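Local coordinates for 2,3-dimethylmalate lyase (Aspergillus niger, PDB 3FA4), which is a lyase of the phosphoenolpyruvate phosphomutase family of TIM-barrel proteins, with a magnesium ion bound in this model, at residues 24-29 / 241-246; 42-47 / 83-88. One frame throughout, in Å; residues are numbered along the deposited sequence.

Overall arrangement
From the N terminus the chain runs up strand 20-25 into the turn that holds the first half of contact 1, passes through helix 28-37, and enters strand 42-44. Contact 2 then closes a short loop of some 35 residues, setting strand 42-44 beside strand 83-86 after helices 46-54 and 64-75. Most of the barrel follows before residues 241-246 come back to 24-29, so contact 1 closes a long loop that holds contact 2 entirely within it. The two meet through the sheet, where strands 20-25 and 42-44 are neighbours: Val25 N lies 2.8 Å from Tyr43 O, a probable hydrogen bond. Their centres are about 12 Å apart.

Contact 1 (24-29 / 241-246); sequences GVYDGL and AALGPA
Tyr26 lays one face of its ring against Leu243, whose CD2 methyl sits 4.0 Å from the ring centroid and 16° off the normal. This is a CH-pi contact made on the CD1-CE1 side of the ring, and Leu243 CG closes it from beside the methyl, 3.7 Å from Tyr26 CD1. With CG of Tyr26 placed between its own backbone N and carbonyl carbon (chi1 64°), the ring reaches across to the 241-246 segment. Over the opposite face, offset toward the rim, lies OD1 of Asp27. Ala242 comes in at the edge, near the ring plane, its CB 4.1 Å from Tyr26 CE1. At the far tip, Tyr26 OH approaches CB of Ala246, four residues beyond Ala242, so that one alanine methyl meets the ring edge and the other the hydroxyl.

The arrangement joins the first strand of the TIM barrel to the helix that follows its last strand: Gly24 and Val25 end strand 20-25, and Leu243 opens helix 243-260. Strand 235-238 adjoins 20-25 in the sheet, and Gly24 is hydrogen-bonded through its backbone to Phe238. Closer to the strand the contact becomes backbone against methyl, with Gly24 O 3.5 Å from Ala242 CB and Gly24 N 4.2 Å from Ala241 CB. Across the two segments the attachment is thus van der Waals packing, all of it buried, with the ring and the Leu243 and Ala242 side chains as its apolar part. Asp27 occupies the N-cap of helix 28-37: its side chain caps a backbone N just beyond the segment, OD1 is also hydrogen-bonded to Ser30 OG, and OD2 pairs with Ser52 OG of the second subunit. That same subunit packs Met254 against Ala242 and Leu257 against Ala241.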
ATOM      1  N   GLY B  24     -11.806  20.248   9.026  1.00 36.13           N
ATOM      2  CA  GLY B  24     -10.636  19.406   8.804  1.00 35.85           C
ATOM      3  C   GLY B  24     -10.837  18.034   9.434  1.00 37.38           C
ATOM      4  O   GLY B  24     -11.088  17.904  10.659  1.00 38.57           O
ATOM      5  N   VAL B  25     -10.748  17.008   8.595  1.00 36.85           N
ATOM      6  CA  VAL B  25     -10.783  15.599   8.991  1.00 36.02           C
ATOM      7  C   VAL B  25      -9.481  14.874   8.552  1.00 36.20           C
ATOM      8  O   VAL B  25      -8.704  15.403   7.767  1.00 36.92           O
ATOM      9  CB  VAL B  25     -12.037  14.872   8.502  1.00 35.32           C
ATOM     10  CG1 VAL B  25     -13.264  15.577   8.972  1.00 33.96           C
ATOM     11  CG2 VAL B  25     -11.973  14.531   6.981  1.00 34.70           C
ATOM     12  N   TYR B  26      -9.209  13.714   9.129  1.00 36.72           N
ATOM     13  CA  TYR B  26      -7.864  13.093   8.999  1.00 36.68           C
ATOM     14  C   TYR B  26      -7.877  11.553   8.897  1.00 36.97           C
ATOM     15  O   TYR B  26      -6.835  10.929   8.777  1.00 35.49           O
ATOM     16  CB  TYR B  26      -6.939  13.553  10.126  1.00 35.88           C
ATOM     17  CG  TYR B  26      -7.383  13.129  11.499  1.00 37.50           C
ATOM     18  CD1 TYR B  26      -8.235  13.911  12.269  1.00 34.23           C
ATOM     19  CD2 TYR B  26      -6.961  11.939  12.021  1.00 34.85           C
ATOM     20  CE1 TYR B  26      -8.672  13.457  13.534  1.00 32.87           C
ATOM     21  CE2 TYR B  26      -7.397  11.503  13.228  1.00 39.43           C
ATOM     22  CZ  TYR B  26      -8.245  12.283  13.989  1.00 35.22           C
ATOM     23  OH  TYR B  26      -8.589  11.780  15.194  1.00 37.86           O
ATOM     24  N   ASP B  27      -9.087  10.977   8.922  1.00 36.41           N
ATOM     25  CA  ASP B  27      -9.295   9.540   8.979  1.00 37.34           C
ATOM     26  C   ASP B  27     -10.776   9.159   8.764  1.00 37.42           C
ATOM     27  O   ASP B  27     -11.658  10.028   8.595  1.00 37.62           O
ATOM     28  CB  ASP B  27      -8.673   8.926  10.265  1.00 36.37           C
ATOM     29  CG  ASP B  27      -9.548   9.054  11.517  1.00 38.04           C
ATOM     30  OD1 ASP B  27     -10.401   9.984  11.661  1.00 38.21           O
ATOM     31  OD2 ASP B  27      -9.332   8.216  12.433  1.00 36.10           O
ATOM     32  N   GLY B  28     -11.056   7.865   8.767  1.00 37.71           N
ATOM     33  CA  GLY B  28     -12.411   7.403   8.533  1.00 37.01           C
ATOM     34  C   GLY B  28     -13.393   7.923   9.532  1.00 36.90           C
ATOM     35  O   GLY B  28     -14.449   8.373   9.146  1.00 38.24           O
ATOM     36  N   LEU B  29     -13.023   7.866  10.805  1.00 35.75           N
ATOM     37  CA  LEU B  29     -13.805   8.239  11.975  1.00 36.19           C
ATOM     38  C   LEU B  29     -14.207   9.692  12.083  1.00 35.84           C
ATOM     39  O   LEU B  29     -15.358   9.991  12.375  1.00 36.04           O
ATOM     40  CB  LEU B  29     -12.970   7.928  13.247  1.00 37.04           C
ATOM     41  CG  LEU B  29     -13.294   6.658  14.000  1.00 39.44           C
ATOM     42  CD1 LEU B  29     -12.510   6.622  15.243  1.00 42.25           C
ATOM     43  CD2 LEU B  29     -14.788   6.666  14.310  1.00 39.35           C
ATOM     44  N   ALA B 241     -10.495  21.054  13.485  1.00 36.51           N
ATOM     45  CA  ALA B 241     -11.831  20.931  14.080  1.00 36.76           C
ATOM     46  C   ALA B 241     -12.031  19.605  14.813  1.00 37.41           C
ATOM     47  O   ALA B 241     -12.718  19.550  15.806  1.00 38.60           O
ATOM     48  CB  ALA B 241     -12.928  21.129  12.996  1.00 37.87           C
ATOM     49  N   ALA B 242     -11.353  18.550  14.349  1.00 38.23           N
ATOM     50  CA  ALA B 242     -11.491  17.188  14.842  1.00 36.00           C
ATOM     51  C   ALA B 242     -10.288  16.787  15.669  1.00 35.81           C
ATOM     52  O   ALA B 242     -10.419  16.133  16.715  1.00 35.28           O
ATOM     53  CB  ALA B 242     -11.667  16.226  13.631  1.00 35.13           C
ATOM     54  N   LEU B 243      -9.109  17.222  15.245  1.00 36.34           N
ATOM     55  CA  LEU B 243      -7.842  16.837  15.916  1.00 35.64           C
ATOM     56  C   LEU B 243      -7.744  17.369  17.326  1.00 36.21           C
ATOM     57  O   LEU B 243      -7.402  16.624  18.260  1.00 38.28           O
ATOM     58  CB  LEU B 243      -6.617  17.311  15.149  1.00 34.51           C
ATOM     59  CG  LEU B 243      -6.152  16.535  13.945  1.00 35.02           C
ATOM     60  CD1 LEU B 243      -5.364  17.391  12.967  1.00 34.48           C
ATOM     61  CD2 LEU B 243      -5.307  15.413  14.377  1.00 31.02           C
ATOM     62  N   GLY B 244      -7.997  18.653  17.502  1.00 35.99           N
ATOM     63  CA  GLY B 244      -7.851  19.259  18.811  1.00 35.65           C
ATOM     64  C   GLY B 244      -8.703  18.545  19.829  1.00 35.21           C
ATOM     65  O   GLY B 244      -8.156  17.976  20.755  1.00 35.87           O
ATOM     66  N   PRO B 245     -10.051  18.583  19.676  1.00 34.76           N
ATOM     67  CA  PRO B 245     -10.972  17.772  20.460  1.00 33.69           C
ATOM     68  C   PRO B 245     -10.551  16.320  20.643  1.00 34.82           C
ATOM     69  O   PRO B 245     -10.563  15.851  21.766  1.00 36.54           O
ATOM     70  CB  PRO B 245     -12.241  17.865  19.630  1.00 34.98           C
ATOM     71  CG  PRO B 245     -12.239  19.330  19.186  1.00 33.23           C
ATOM     72  CD  PRO B 245     -10.791  19.449  18.730  1.00 34.67           C
ATOM     73  N   ALA B 246     -10.153  15.596  19.584  1.00 34.84           N
ATOM     74  CA  ALA B 246      -9.826  14.180  19.740  1.00 34.50           C
ATOM     75  C   ALA B 246      -8.652  13.960  20.629  1.00 34.58           C
ATOM     76  O   ALA B 246      -8.719  13.036  21.398  1.00 35.99           O
ATOM     77  CB  ALA B 246      -9.629  13.447  18.434  1.00 34.68           C
TER

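Contact 2 (42-47 / 83-88); sequences LYMTGA and VIADAD. With MG (magnesium ion), chain N.
Tyr43 and Ile84 cross at about a right angle on one face of the sheet, with CB of Ile84 in the plane of the tyrosine ring at its edge and the CG2 methyl of Ile84 3.9 Å from Tyr43 CD1. Tyr43 CG stands anti to its backbone N (chi1 170°), which sends the ring along the strand direction until its hydroxyl lies beside CB of Asp86. There the ring and the carboxylate planes differ by 30°, and the hydroxyl itself is hydrogen-bonded to His113. Leu42 against Val83 and Met44 against Ala85 fill the other face, the latter pair meeting CB to CB at 4.2 Å; Met44 also packs on Ala71 and Ile74 of helix 64-75.

Beneath the side chains, strands 42-44 and 83-86 run parallel, as barrel neighbours do. Ile84 N donates to Leu42 O in an almost straight bond, Met44 N donates to Ile84 O, and Asp86 N donates to Met44 O at 3.0 Å. This last bond brings the backbone of Asp86 alongside Met44, at the C-terminal side of the strands.

Asp86 CG is also anti to its backbone N, which brings Asp86 OD2 to 3.2 Å from Gly46 CA. The two carboxylate oxygens divide their work. Asp86 OD2 binds magnesium at 2.3 Å, while OD1 accepts a bond from a magnesium-bound water. Asp88 N also donates to Asp86 OD1, at 2.9 Å, coming from above the carboxylate plane (52° out of it) and closing an Asx turn. That turn helps place Asp88, whose OD1 binds the same ion at 2.0 Å. Two further waters complete the five ligands in the model. Asp86 OD2 and Asp88 OD1 lie 2.9 Å apart because both bind the ion, whose positive charge probably offsets the repulsion between them.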
ATOM      1  N   LEU B  42     -15.599  18.423   3.159  1.00 35.87           N
ATOM      2  CA  LEU B  42     -14.625  18.084   4.157  1.00 34.40           C
ATOM      3  C   LEU B  42     -13.244  18.522   3.650  1.00 35.39           C
ATOM      4  O   LEU B  42     -13.044  18.772   2.458  1.00 35.67           O
ATOM      5  CB  LEU B  42     -14.629  16.597   4.427  1.00 34.31           C
ATOM      6  CG  LEU B  42     -15.889  15.821   4.735  1.00 34.67           C
ATOM      7  CD1 LEU B  42     -15.647  14.356   4.472  1.00 30.72           C
ATOM      8  CD2 LEU B  42     -16.435  16.122   6.194  1.00 34.40           C
ATOM      9  N   TYR B  43     -12.300  18.637   4.577  1.00 34.30           N
ATOM     10  CA  TYR B  43     -10.966  19.001   4.227  1.00 33.77           C
ATOM     11  C   TYR B  43     -10.079  17.935   4.811  1.00 33.43           C
ATOM     12  O   TYR B  43     -10.082  17.802   6.013  1.00 33.41           O
ATOM     13  CB  TYR B  43     -10.596  20.412   4.801  1.00 33.08           C
ATOM     14  CG  TYR B  43      -9.159  20.729   4.670  1.00 30.03           C
ATOM     15  CD1 TYR B  43      -8.557  20.910   3.413  1.00 27.21           C
ATOM     16  CD2 TYR B  43      -8.363  20.745   5.785  1.00 32.71           C
ATOM     17  CE1 TYR B  43      -7.188  21.148   3.280  1.00 30.18           C
ATOM     18  CE2 TYR B  43      -6.967  20.956   5.669  1.00 30.67           C
ATOM     19  CZ  TYR B  43      -6.402  21.143   4.442  1.00 30.57           C
ATOM     20  OH  TYR B  43      -5.062  21.376   4.418  1.00 33.56           O
ATOM     21  N   MET B  44      -9.292  17.231   3.984  1.00 32.88           N
ATOM     22  CA  MET B  44      -8.282  16.301   4.512  1.00 33.99           C
ATOM     23  C   MET B  44      -7.046  17.001   4.851  1.00 35.32           C
ATOM     24  O   MET B  44      -6.304  17.428   3.953  1.00 37.61           O
ATOM     25  CB  MET B  44      -7.937  15.213   3.509  1.00 33.04           C
ATOM     26  CG  MET B  44      -7.090  14.150   4.096  1.00 33.94           C
ATOM     27  SD  MET B  44      -6.440  12.993   2.912  1.00 35.61           S
ATOM     28  CE  MET B  44      -4.884  13.839   2.434  1.00 34.89           C
ATOM     29  N   THR B  45      -6.755  17.097   6.138  1.00 36.09           N
ATOM     30  CA  THR B  45      -5.543  17.765   6.582  1.00 37.18           C
ATOM     31  C   THR B  45      -4.313  16.846   6.468  1.00 37.47           C
ATOM     32  O   THR B  45      -4.373  15.652   6.828  1.00 38.12           O
ATOM     33  CB  THR B  45      -5.722  18.242   8.050  1.00 37.54           C
ATOM     34  OG1 THR B  45      -4.457  18.518   8.654  1.00 37.30           O
ATOM     35  CG2 THR B  45      -6.400  17.162   8.920  1.00 39.51           C
ATOM     36  N   GLY B  46      -3.182  17.383   6.011  1.00 36.57           N
ATOM     37  CA  GLY B  46      -2.003  16.577   5.873  1.00 35.23           C
ATOM     38  C   GLY B  46      -1.341  16.462   7.236  1.00 35.14           C
ATOM     39  O   GLY B  46      -0.696  15.492   7.491  1.00 34.45           O
ATOM     40  N   ALA B  47      -1.540  17.447   8.131  1.00 35.30           N
ATOM     41  CA  ALA B  47      -0.923  17.369   9.456  1.00 35.07           C
ATOM     42  C   ALA B  47      -1.551  16.236  10.240  1.00 35.64           C
ATOM     43  O   ALA B  47      -0.855  15.491  10.898  1.00 36.01           O
ATOM     44  CB  ALA B  47      -1.022  18.694  10.217  1.00 32.43           C
ATOM     45  N   VAL B  83     -14.492  16.656  -1.141  1.00 33.33           N
ATOM     46  CA  VAL B  83     -13.323  16.615  -0.284  1.00 33.46           C
ATOM     47  C   VAL B  83     -12.179  17.445  -0.848  1.00 33.48           C
ATOM     48  O   VAL B  83     -11.756  17.257  -1.964  1.00 33.61           O
ATOM     49  CB  VAL B  83     -12.861  15.171  -0.033  1.00 34.40           C
ATOM     50  CG1 VAL B  83     -11.602  15.080   0.832  1.00 30.91           C
ATOM     51  CG2 VAL B  83     -13.980  14.338   0.517  1.00 34.69           C
ATOM     52  N   ILE B  84     -11.705  18.373  -0.049  1.00 33.48           N
ATOM     53  CA  ILE B  84     -10.503  19.201  -0.385  1.00 32.60           C
ATOM     54  C   ILE B  84      -9.360  18.563   0.330  1.00 33.86           C
ATOM     55  O   ILE B  84      -9.444  18.467   1.499  1.00 34.91           O
ATOM     56  CB  ILE B  84     -10.648  20.679   0.103  1.00 32.44           C
ATOM     57  CG1 ILE B  84     -11.951  21.256  -0.480  1.00 31.10           C
ATOM     58  CG2 ILE B  84      -9.418  21.512  -0.320  1.00 29.82           C
ATOM     59  CD1 ILE B  84     -12.447  22.460   0.172  1.00 30.66           C
ATOM     60  N   ALA B  85      -8.315  18.113  -0.377  1.00 34.63           N
ATOM     61  CA  ALA B  85      -7.218  17.374   0.196  1.00 34.28           C
ATOM     62  C   ALA B  85      -5.861  18.101   0.182  1.00 35.47           C
ATOM     63  O   ALA B  85      -5.445  18.669  -0.803  1.00 35.52           O
ATOM     64  CB  ALA B  85      -7.079  16.083  -0.527  1.00 34.30           C
ATOM     65  N   ASP B  86      -5.107  18.033   1.271  1.00 36.91           N
ATOM     66  CA  ASP B  86      -3.721  18.548   1.217  1.00 36.22           C
ATOM     67  C   ASP B  86      -2.979  17.729   0.115  1.00 36.39           C
ATOM     68  O   ASP B  86      -3.371  16.558  -0.098  1.00 36.31           O
ATOM     69  CB  ASP B  86      -3.111  18.466   2.606  1.00 35.38           C
ATOM     70  CG  ASP B  86      -1.697  18.922   2.638  1.00 39.79           C
ATOM     71  OD1 ASP B  86      -1.242  19.682   1.729  1.00 41.99           O
ATOM     72  OD2 ASP B  86      -0.978  18.489   3.569  1.00 40.92           O
ATOM     73  N   ALA B  87      -2.038  18.329  -0.661  1.00 35.64           N
ATOM     74  CA  ALA B  87      -1.188  17.572  -1.608  1.00 35.71           C
ATOM     75  C   ALA B  87       0.243  18.096  -1.523  1.00 36.72           C
ATOM     76  O   ALA B  87       1.043  17.885  -2.445  1.00 36.30           O
ATOM     77  CB  ALA B  87      -1.672  17.659  -3.088  1.00 35.10           C
ATOM     78  N   ASP B  88       0.550  18.808  -0.426  1.00 36.84           N
ATOM     79  CA  ASP B  88       1.880  19.319  -0.177  1.00 35.92           C
ATOM     80  C   ASP B  88       2.474  20.021  -1.405  1.00 35.86           C
ATOM     81  O   ASP B  88       1.893  20.983  -1.879  1.00 36.59           O
ATOM     82  CB  ASP B  88       2.763  18.208   0.349  1.00 35.70           C
ATOM     83  CG  ASP B  88       2.187  17.581   1.618  1.00 38.85           C
ATOM     84  OD1 ASP B  88       1.704  18.320   2.507  1.00 41.10           O
ATOM     85  OD2 ASP B  88       2.157  16.335   1.716  1.00 43.61           O
TER
HETATM   86 MG    MG N 401       0.987  19.510   4.002  1.00 35.78          MG
HETATM   87  O   HOH W   1       0.600  21.195   3.009  1.00 28.18           O
HETATM   88  O   HOH W   2       1.142  17.869   5.178  1.00 28.33           O
HETATM   89  O   HOH W   3       0.025  20.473   5.802  1.00 37.16           O